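Local coordinates for protein endo-b-1,4-glucanase (Nasutitermes takasagoensis, PDB 1KS8) that probably cuts internal beta-1,4-glucosidic linkages in cellulose and related beta-glucans, as a calcium-binding endoglucanase of glycosyl hydrolase family 9, at residues 273-285 against 313-327. Numbering follows the deposited sequence.
Sequences YKDTVQSYVNYLI and IMLEAAELGLSASSY
Val281 packs as a knob into a hole formed by Tyr327, Met314, Ala317 and Ile313, joining helix 273-285 to the two helices linked by the turn in 313-327 within the (alpha/alpha)6 barrel fold of family 9. The axes of segments 273-285 and 313-319 approach to 10.5 Å, with 134° between their directions, and Gly321 closes the latter helix in a Schellman motif. From CB, which lies 3.8 Å from Tyr327 CZ, the Val281 side chain forks: CG2 faces Ile313 CG2 and Ala317 CB, whereas CG1, anti to the backbone N (chi1 175°), makes a CH-pi contact over the ring face, 3.4 Å from the centroid of the Tyr327 ring. The same methyl touches Met314 CG, and the extended methionine chain carries CE on to Leu284 CD1 and Ile285 CG1. Ser323 CB covers the opposite ring face toward its rim, so the ring is held between two aliphatic groups. With an alanine in place of Tyr327, a gap is likely to open over Val281 CG1, and Asn282 would lose its phenolic neighbour. At the far end, Leu322 CD1 lies against Val277 CG1, and a water links Lys274 NZ to Leu320 O. Asn282 ND2 meets the tyrosine at its edge, in the ring plane, 2.7 Å from Tyr327 OH.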
ATOM      1  N   TYR A 273      10.174 -20.166  11.048  1.00 11.97           N
ATOM      2  CA  TYR A 273       9.773 -19.019  10.241  1.00 11.38           C
ATOM      3  C   TYR A 273      11.004 -18.334   9.655  1.00 11.65           C
ATOM      4  O   TYR A 273      10.999 -17.913   8.499  1.00 11.05           O
ATOM      5  CB  TYR A 273       8.986 -18.018  11.086  1.00 11.80           C
ATOM      6  CG  TYR A 273       7.711 -18.573  11.683  1.00 11.72           C
ATOM      7  CD1 TYR A 273       6.707 -19.103  10.872  1.00 12.38           C
ATOM      8  CD2 TYR A 273       7.505 -18.558  13.063  1.00 11.60           C
ATOM      9  CE1 TYR A 273       5.526 -19.604  11.423  1.00 13.46           C
ATOM     10  CE2 TYR A 273       6.332 -19.055  13.620  1.00 12.32           C
ATOM     11  CZ  TYR A 273       5.348 -19.575  12.797  1.00 12.80           C
ATOM     12  OH  TYR A 273       4.184 -20.060  13.348  1.00 14.40           O
ATOM     13  N   LYS A 274      12.058 -18.229  10.461  1.00 10.94           N
ATOM     14  CA  LYS A 274      13.293 -17.596  10.022  1.00 10.89           C
ATOM     15  C   LYS A 274      13.924 -18.365   8.868  1.00  9.80           C
ATOM     16  O   LYS A 274      14.517 -17.762   7.974  1.00 10.65           O
ATOM     17  CB  LYS A 274      14.279 -17.488  11.189  1.00 10.78           C
ATOM     18  CG  LYS A 274      13.726 -16.715  12.375  1.00 10.81           C
ATOM     19  CD  LYS A 274      14.709 -16.685  13.533  1.00 12.32           C
ATOM     20  CE  LYS A 274      14.065 -16.092  14.775  1.00 13.50           C
ATOM     21  NZ  LYS A 274      15.020 -16.057  15.913  1.00 15.98           N
ATOM     22  N   ASP A 275      13.794 -19.691   8.884  1.00  9.94           N
ATOM     23  CA  ASP A 275      14.345 -20.516   7.812  1.00 10.27           C
ATOM     24  C   ASP A 275      13.652 -20.175   6.495  1.00 11.11           C
ATOM     25  O   ASP A 275      14.301 -20.002   5.464  1.00 11.86           O
ATOM     26  CB  ASP A 275      14.144 -22.013   8.093  1.00 11.56           C
ATOM     27  CG  ASP A 275      14.938 -22.510   9.287  1.00 12.67           C
ATOM     28  OD1 ASP A 275      16.064 -22.024   9.512  1.00 11.19           O
ATOM     29  OD2 ASP A 275      14.437 -23.411   9.994  1.00 13.79           O
ATOM     30  N   THR A 276      12.327 -20.086   6.534  1.00 11.45           N
ATOM     31  CA  THR A 276      11.568 -19.782   5.328  1.00 12.01           C
ATOM     32  C   THR A 276      11.909 -18.398   4.782  1.00 11.73           C
ATOM     33  O   THR A 276      11.997 -18.211   3.568  1.00 12.96           O
ATOM     34  CB  THR A 276      10.053 -19.881   5.589  1.00 12.95           C
ATOM     35  OG1 THR A 276       9.751 -21.168   6.147  1.00 14.45           O
ATOM     36  CG2 THR A 276       9.281 -19.716   4.290  1.00 14.62           C
ATOM     37  N   VAL A 277      12.106 -17.432   5.674  1.00 10.62           N
ATOM     38  CA  VAL A 277      12.452 -16.077   5.256  1.00 11.91           C
ATOM     39  C   VAL A 277      13.828 -16.045   4.590  1.00 11.92           C
ATOM     40  O   VAL A 277      13.983 -15.464   3.514  1.00 11.79           O
ATOM     41  CB  VAL A 277      12.441 -15.100   6.457  1.00 11.76           C
ATOM     42  CG1 VAL A 277      12.991 -13.740   6.036  1.00 13.25           C
ATOM     43  CG2 VAL A 277      11.020 -14.945   6.980  1.00 14.49           C
ATOM     44  N   GLN A 278      14.822 -16.665   5.225  1.00 11.95           N
ATOM     45  CA  GLN A 278      16.177 -16.705   4.673  1.00 12.78           C
ATOM     46  C   GLN A 278      16.195 -17.376   3.307  1.00 12.52           C
ATOM     47  O   GLN A 278      16.870 -16.919   2.385  1.00 10.92           O
ATOM     48  CB  GLN A 278      17.135 -17.467   5.605  1.00 16.17           C
ATOM     49  CG  GLN A 278      18.371 -18.020   4.873  1.00 20.39           C
ATOM     50  CD  GLN A 278      19.302 -18.844   5.752  1.00 20.96           C
ATOM     51  OE1 GLN A 278      20.066 -19.677   5.251  1.00 16.62           O
ATOM     52  NE2 GLN A 278      19.258 -18.608   7.058  1.00 21.50           N
ATOM     53  N   SER A 279      15.462 -18.476   3.186  1.00 12.34           N
ATOM     54  CA  SER A 279      15.407 -19.207   1.929  1.00 13.52           C
ATOM     55  C   SER A 279      14.883 -18.319   0.807  1.00 12.21           C
ATOM     56  O   SER A 279      15.423 -18.318  -0.300  1.00 12.28           O
ATOM     57  CB  SER A 279      14.510 -20.436   2.075  1.00 15.33           C
ATOM     58  OG  SER A 279      14.460 -21.169   0.864  1.00 21.08           O
ATOM     59  N   TYR A 280      13.831 -17.560   1.101  1.00 11.41           N
ATOM     60  CA  TYR A 280      13.236 -16.672   0.110  1.00 11.49           C
ATOM     61  C   TYR A 280      14.174 -15.531  -0.272  1.00 11.17           C
ATOM     62  O   TYR A 280      14.393 -15.266  -1.454  1.00 10.17           O
ATOM     63  CB  TYR A 280      11.920 -16.096   0.639  1.00 12.96           C
ATOM     64  CG  TYR A 280      11.291 -15.076  -0.286  1.00 13.01           C
ATOM     65  CD1 TYR A 280      10.859 -15.436  -1.562  1.00 14.61           C
ATOM     66  CD2 TYR A 280      11.144 -13.748   0.110  1.00 13.60           C
ATOM     67  CE1 TYR A 280      10.295 -14.493  -2.426  1.00 14.84           C
ATOM     68  CE2 TYR A 280      10.582 -12.797  -0.745  1.00 13.53           C
ATOM     69  CZ  TYR A 280      10.163 -13.178  -2.008  1.00 13.57           C
ATOM     70  OH  TYR A 280       9.624 -12.241  -2.862  1.00 18.56           O
ATOM     71  N   VAL A 281      14.722 -14.850   0.729  1.00 10.42           N
ATOM     72  CA  VAL A 281      15.626 -13.740   0.459  1.00 10.82           C
ATOM     73  C   VAL A 281      16.864 -14.196  -0.302  1.00 12.11           C
ATOM     74  O   VAL A 281      17.270 -13.553  -1.270  1.00 12.80           O
ATOM     75  CB  VAL A 281      16.052 -13.034   1.765  1.00 11.29           C
ATOM     76  CG1 VAL A 281      17.092 -11.964   1.459  1.00 11.69           C
ATOM     77  CG2 VAL A 281      14.835 -12.397   2.432  1.00 11.02           C
ATOM     78  N   ASN A 282      17.462 -15.305   0.126  1.00 12.33           N
ATOM     79  CA  ASN A 282      18.651 -15.821  -0.544  1.00 12.46           C
ATOM     80  C   ASN A 282      18.331 -16.114  -2.002  1.00 13.13           C
ATOM     81  O   ASN A 282      19.144 -15.854  -2.889  1.00 12.60           O
ATOM     82  CB  ASN A 282      19.151 -17.090   0.152  1.00 12.97           C
ATOM     83  CG  ASN A 282      19.775 -16.806   1.509  1.00 14.22           C
ATOM     84  OD1 ASN A 282      20.046 -17.727   2.285  1.00 17.14           O
ATOM     85  ND2 ASN A 282      20.011 -15.532   1.802  1.00 12.57           N
ATOM     86  N   TYR A 283      17.140 -16.651  -2.247  1.00 12.16           N
ATOM     87  CA  TYR A 283      16.710 -16.956  -3.604  1.00 12.52           C
ATOM     88  C   TYR A 283      16.639 -15.686  -4.448  1.00 12.06           C
ATOM     89  O   TYR A 283      17.106 -15.658  -5.585  1.00 12.21           O
ATOM     90  CB  TYR A 283      15.334 -17.623  -3.603  1.00 12.58           C
ATOM     91  CG  TYR A 283      14.742 -17.705  -4.988  1.00 14.31           C
ATOM     92  CD1 TYR A 283      15.272 -18.575  -5.938  1.00 16.62           C
ATOM     93  CD2 TYR A 283      13.710 -16.853  -5.375  1.00 15.34           C
ATOM     94  CE1 TYR A 283      14.794 -18.591  -7.243  1.00 18.43           C
ATOM     95  CE2 TYR A 283      13.223 -16.860  -6.679  1.00 17.41           C
ATOM     96  CZ  TYR A 283      13.772 -17.728  -7.606  1.00 18.92           C
ATOM     97  OH  TYR A 283      13.318 -17.719  -8.904  1.00 21.26           O
ATOM     98  N   LEU A 284      16.040 -14.637  -3.893  1.00 11.14           N
ATOM     99  CA  LEU A 284      15.925 -13.377  -4.617  1.00 10.84           C
ATOM    100  C   LEU A 284      17.295 -12.818  -4.976  1.00 11.21           C
ATOM    101  O   LEU A 284      17.536 -12.426  -6.115  1.00 11.18           O
ATOM    102  CB  LEU A 284      15.165 -12.343  -3.782  1.00 10.56           C
ATOM    103  CG  LEU A 284      13.675 -12.579  -3.527  1.00 10.23           C
ATOM    104  CD1 LEU A 284      13.141 -11.453  -2.652  1.00 11.74           C
ATOM    105  CD2 LEU A 284      12.915 -12.637  -4.853  1.00 11.34           C
ATOM    106  N   ILE A 285      18.189 -12.782  -3.995  1.00 12.00           N
ATOM    107  CA  ILE A 285      19.530 -12.252  -4.201  1.00 12.78           C
ATOM    108  C   ILE A 285      20.366 -13.072  -5.177  1.00 13.33           C
ATOM    109  O   ILE A 285      20.995 -12.525  -6.086  1.00 13.40           O
ATOM    110  CB  ILE A 285      20.293 -12.161  -2.858  1.00 12.80           C
ATOM    111  CG1 ILE A 285      19.589 -11.163  -1.937  1.00 13.86           C
ATOM    112  CG2 ILE A 285      21.745 -11.758  -3.098  1.00 11.87           C
ATOM    113  CD1 ILE A 285      20.234 -10.999  -0.578  1.00 15.09           C
ATOM    114  N   ILE A 313      11.107  -6.595   2.685  1.00  8.45           N
ATOM    115  CA  ILE A 313      11.156  -7.896   3.343  1.00  8.64           C
ATOM    116  C   ILE A 313      12.594  -8.161   3.781  1.00  8.79           C
ATOM    117  O   ILE A 313      12.832  -8.692   4.865  1.00  9.82           O
ATOM    118  CB  ILE A 313      10.674  -9.027   2.399  1.00  9.51           C
ATOM    119  CG1 ILE A 313       9.154  -8.936   2.221  1.00 11.14           C
ATOM    120  CG2 ILE A 313      11.056 -10.396   2.964  1.00 10.66           C
ATOM    121  CD1 ILE A 313       8.355  -9.117   3.511  1.00 13.15           C
ATOM    122  N   MET A 314      13.552  -7.773   2.946  1.00  9.33           N
ATOM    123  CA  MET A 314      14.962  -7.968   3.272  1.00  9.65           C
ATOM    124  C   MET A 314      15.361  -7.138   4.486  1.00 10.26           C
ATOM    125  O   MET A 314      16.109  -7.604   5.348  1.00 10.65           O
ATOM    126  CB  MET A 314      15.841  -7.592   2.081  1.00 10.04           C
ATOM    127  CG  MET A 314      15.749  -8.570   0.929  1.00 10.63           C
ATOM    128  SD  MET A 314      16.853  -8.121  -0.415  1.00 12.28           S
ATOM    129  CE  MET A 314      16.151  -9.086  -1.747  1.00 12.10           C
ATOM    130  N   LEU A 315      14.867  -5.905   4.552  1.00  9.97           N
ATOM    131  CA  LEU A 315      15.177  -5.029   5.673  1.00  9.97           C
ATOM    132  C   LEU A 315      14.562  -5.578   6.961  1.00 10.74           C
ATOM    133  O   LEU A 315      15.163  -5.485   8.036  1.00 11.45           O
ATOM    134  CB  LEU A 315      14.676  -3.612   5.379  1.00 10.62           C
ATOM    135  CG  LEU A 315      15.515  -2.911   4.302  1.00 10.00           C
ATOM    136  CD1 LEU A 315      14.752  -1.733   3.709  1.00 11.27           C
ATOM    137  CD2 LEU A 315      16.832  -2.456   4.909  1.00 11.43           C
ATOM    138  N   GLU A 316      13.373  -6.165   6.851  1.00 11.41           N
ATOM    139  CA  GLU A 316      12.711  -6.745   8.015  1.00 11.64           C
ATOM    140  C   GLU A 316      13.467  -7.996   8.451  1.00 12.35           C
ATOM    141  O   GLU A 316      13.597  -8.273   9.645  1.00 13.03           O
ATOM    142  CB  GLU A 316      11.256  -7.097   7.682  1.00 10.63           C
ATOM    143  CG  GLU A 316      10.316  -5.901   7.714  1.00 12.09           C
ATOM    144  CD  GLU A 316       9.947  -5.493   9.127  1.00 13.97           C
ATOM    145  OE1 GLU A 316       9.529  -4.334   9.332  1.00 12.37           O
ATOM    146  OE2 GLU A 316      10.063  -6.340  10.037  1.00 17.60           O
ATOM    147  N   ALA A 317      13.970  -8.747   7.478  1.00 11.62           N
ATOM    148  CA  ALA A 317      14.725  -9.963   7.763  1.00 11.73           C
ATOM    149  C   ALA A 317      16.024  -9.610   8.480  1.00 12.15           C
ATOM    150  O   ALA A 317      16.442 -10.309   9.406  1.00 12.74           O
ATOM    151  CB  ALA A 317      15.026 -10.706   6.473  1.00 12.21           C
ATOM    152  N   ALA A 318      16.663  -8.526   8.048  1.00 12.28           N
ATOM    153  CA  ALA A 318      17.911  -8.089   8.660  1.00 13.79           C
ATOM    154  C   ALA A 318      17.702  -7.788  10.141  1.00 15.27           C
ATOM    155  O   ALA A 318      18.589  -8.030  10.962  1.00 15.16           O
ATOM    156  CB  ALA A 318      18.449  -6.854   7.940  1.00 13.37           C
ATOM    157  N   GLU A 319      16.527  -7.267  10.483  1.00 15.74           N
ATOM    158  CA  GLU A 319      16.214  -6.949  11.872  1.00 17.42           C
ATOM    159  C   GLU A 319      16.140  -8.211  12.728  1.00 17.68           C
ATOM    160  O   GLU A 319      16.309  -8.149  13.945  1.00 18.81           O
ATOM    161  CB  GLU A 319      14.892  -6.181  11.962  1.00 17.48           C
ATOM    162  CG  GLU A 319      14.962  -4.794  11.348  1.00 18.72           C
ATOM    163  CD  GLU A 319      15.955  -3.892  12.064  1.00 20.99           C
ATOM    164  OE1 GLU A 319      16.576  -3.040  11.397  1.00 19.65           O
ATOM    165  OE2 GLU A 319      16.109  -4.029  13.296  1.00 23.74           O
ATOM    166  N   LEU A 320      15.883  -9.349  12.088  1.00 18.05           N
ATOM    167  CA  LEU A 320      15.802 -10.630  12.788  1.00 18.64           C
ATOM    168  C   LEU A 320      17.209 -11.155  13.051  1.00 18.46           C
ATOM    169  O   LEU A 320      17.393 -12.148  13.756  1.00 18.56           O
ATOM    170  CB  LEU A 320      15.041 -11.659  11.945  1.00 18.70           C
ATOM    171  CG  LEU A 320      13.554 -11.432  11.666  1.00 19.78           C
ATOM    172  CD1 LEU A 320      13.055 -12.487  10.689  1.00 20.65           C
ATOM    173  CD2 LEU A 320      12.768 -11.491  12.965  1.00 20.99           C
ATOM    174  N   GLY A 321      18.199 -10.480  12.476  1.00 17.43           N
ATOM    175  CA  GLY A 321      19.576 -10.898  12.648  1.00 16.80           C
ATOM    176  C   GLY A 321      20.043 -11.790  11.514  1.00 15.51           C
ATOM    177  O   GLY A 321      21.103 -12.409  11.601  1.00 16.75           O
ATOM    178  N   LEU A 322      19.248 -11.863  10.450  1.00 15.66           N
ATOM    179  CA  LEU A 322      19.591 -12.680   9.290  1.00 16.28           C
ATOM    180  C   LEU A 322      20.449 -11.885   8.311  1.00 16.27           C
ATOM    181  O   LEU A 322      19.991 -10.881   7.760  1.00 16.45           O
ATOM    182  CB  LEU A 322      18.322 -13.151   8.573  1.00 17.84           C
ATOM    183  CG  LEU A 322      17.420 -14.154   9.296  1.00 19.10           C
ATOM    184  CD1 LEU A 322      16.118 -14.320   8.525  1.00 20.17           C
ATOM    185  CD2 LEU A 322      18.140 -15.489   9.430  1.00 20.32           C
ATOM    186  N   SER A 323      21.683 -12.340   8.101  1.00 16.23           N
ATOM    187  CA  SER A 323      22.627 -11.695   7.183  1.00 16.35           C
ATOM    188  C   SER A 323      22.332 -10.206   7.067  1.00 15.04           C
ATOM    189  O   SER A 323      22.196  -9.677   5.964  1.00 14.90           O
ATOM    190  CB  SER A 323      22.528 -12.336   5.796  1.00 17.17           C
ATOM    191  OG  SER A 323      22.626 -13.746   5.870  1.00 22.89           O
ATOM    192  N   ALA A 324      22.243  -9.538   8.211  1.00 15.30           N
ATOM    193  CA  ALA A 324      21.912  -8.118   8.263  1.00 14.20           C
ATOM    194  C   ALA A 324      22.634  -7.215   7.271  1.00 14.84           C
ATOM    195  O   ALA A 324      21.993  -6.479   6.522  1.00 13.58           O
ATOM    196  CB  ALA A 324      22.118  -7.597   9.677  1.00 14.05           C
ATOM    197  N   SER A 325      23.961  -7.260   7.261  1.00 15.08           N
ATOM    198  CA  SER A 325      24.733  -6.414   6.357  1.00 15.51           C
ATOM    199  C   SER A 325      24.439  -6.645   4.880  1.00 15.33           C
ATOM    200  O   SER A 325      24.174  -5.695   4.139  1.00 14.31           O
ATOM    201  CB  SER A 325      26.231  -6.597   6.615  1.00 18.64           C
ATOM    202  OG  SER A 325      26.578  -6.122   7.903  1.00 22.94           O
ATOM    203  N   SER A 326      24.479  -7.901   4.448  1.00 13.66           N
ATOM    204  CA  SER A 326      24.230  -8.222   3.049  1.00 14.46           C
ATOM    205  C   SER A 326      22.787  -7.963   2.628  1.00 13.12           C
ATOM    206  O   SER A 326      22.535  -7.476   1.527  1.00 13.19           O
ATOM    207  CB  SER A 326      24.609  -9.681   2.760  1.00 16.86           C
ATOM    208  OG  SER A 326      23.860 -10.583   3.553  1.00 22.20           O
ATOM    209  N   TYR A 327      21.840  -8.283   3.506  1.00 12.54           N
ATOM    210  CA  TYR A 327      20.427  -8.072   3.203  1.00 11.67           C
ATOM    211  C   TYR A 327      20.111  -6.582   3.085  1.00 11.79           C
ATOM    212  O   TYR A 327      19.398  -6.158   2.174  1.00 10.85           O
ATOM    213  CB  TYR A 327      19.555  -8.707   4.289  1.00 11.89           C
ATOM    214  CG  TYR A 327      19.391 -10.210   4.172  1.00 12.72           C
ATOM    215  CD1 TYR A 327      20.185 -10.964   3.302  1.00 12.93           C
ATOM    216  CD2 TYR A 327      18.441 -10.879   4.941  1.00 12.97           C
ATOM    217  CE1 TYR A 327      20.031 -12.349   3.204  1.00 13.51           C
ATOM    218  CE2 TYR A 327      18.281 -12.258   4.852  1.00 13.80           C
ATOM    219  CZ  TYR A 327      19.076 -12.986   3.985  1.00 13.59           C
ATOM    220  OH  TYR A 327      18.907 -14.350   3.905  1.00 14.46           O
TER
HETATM  221  O   HOH W   1      15.706 -13.491  15.327  1.00 29.90           O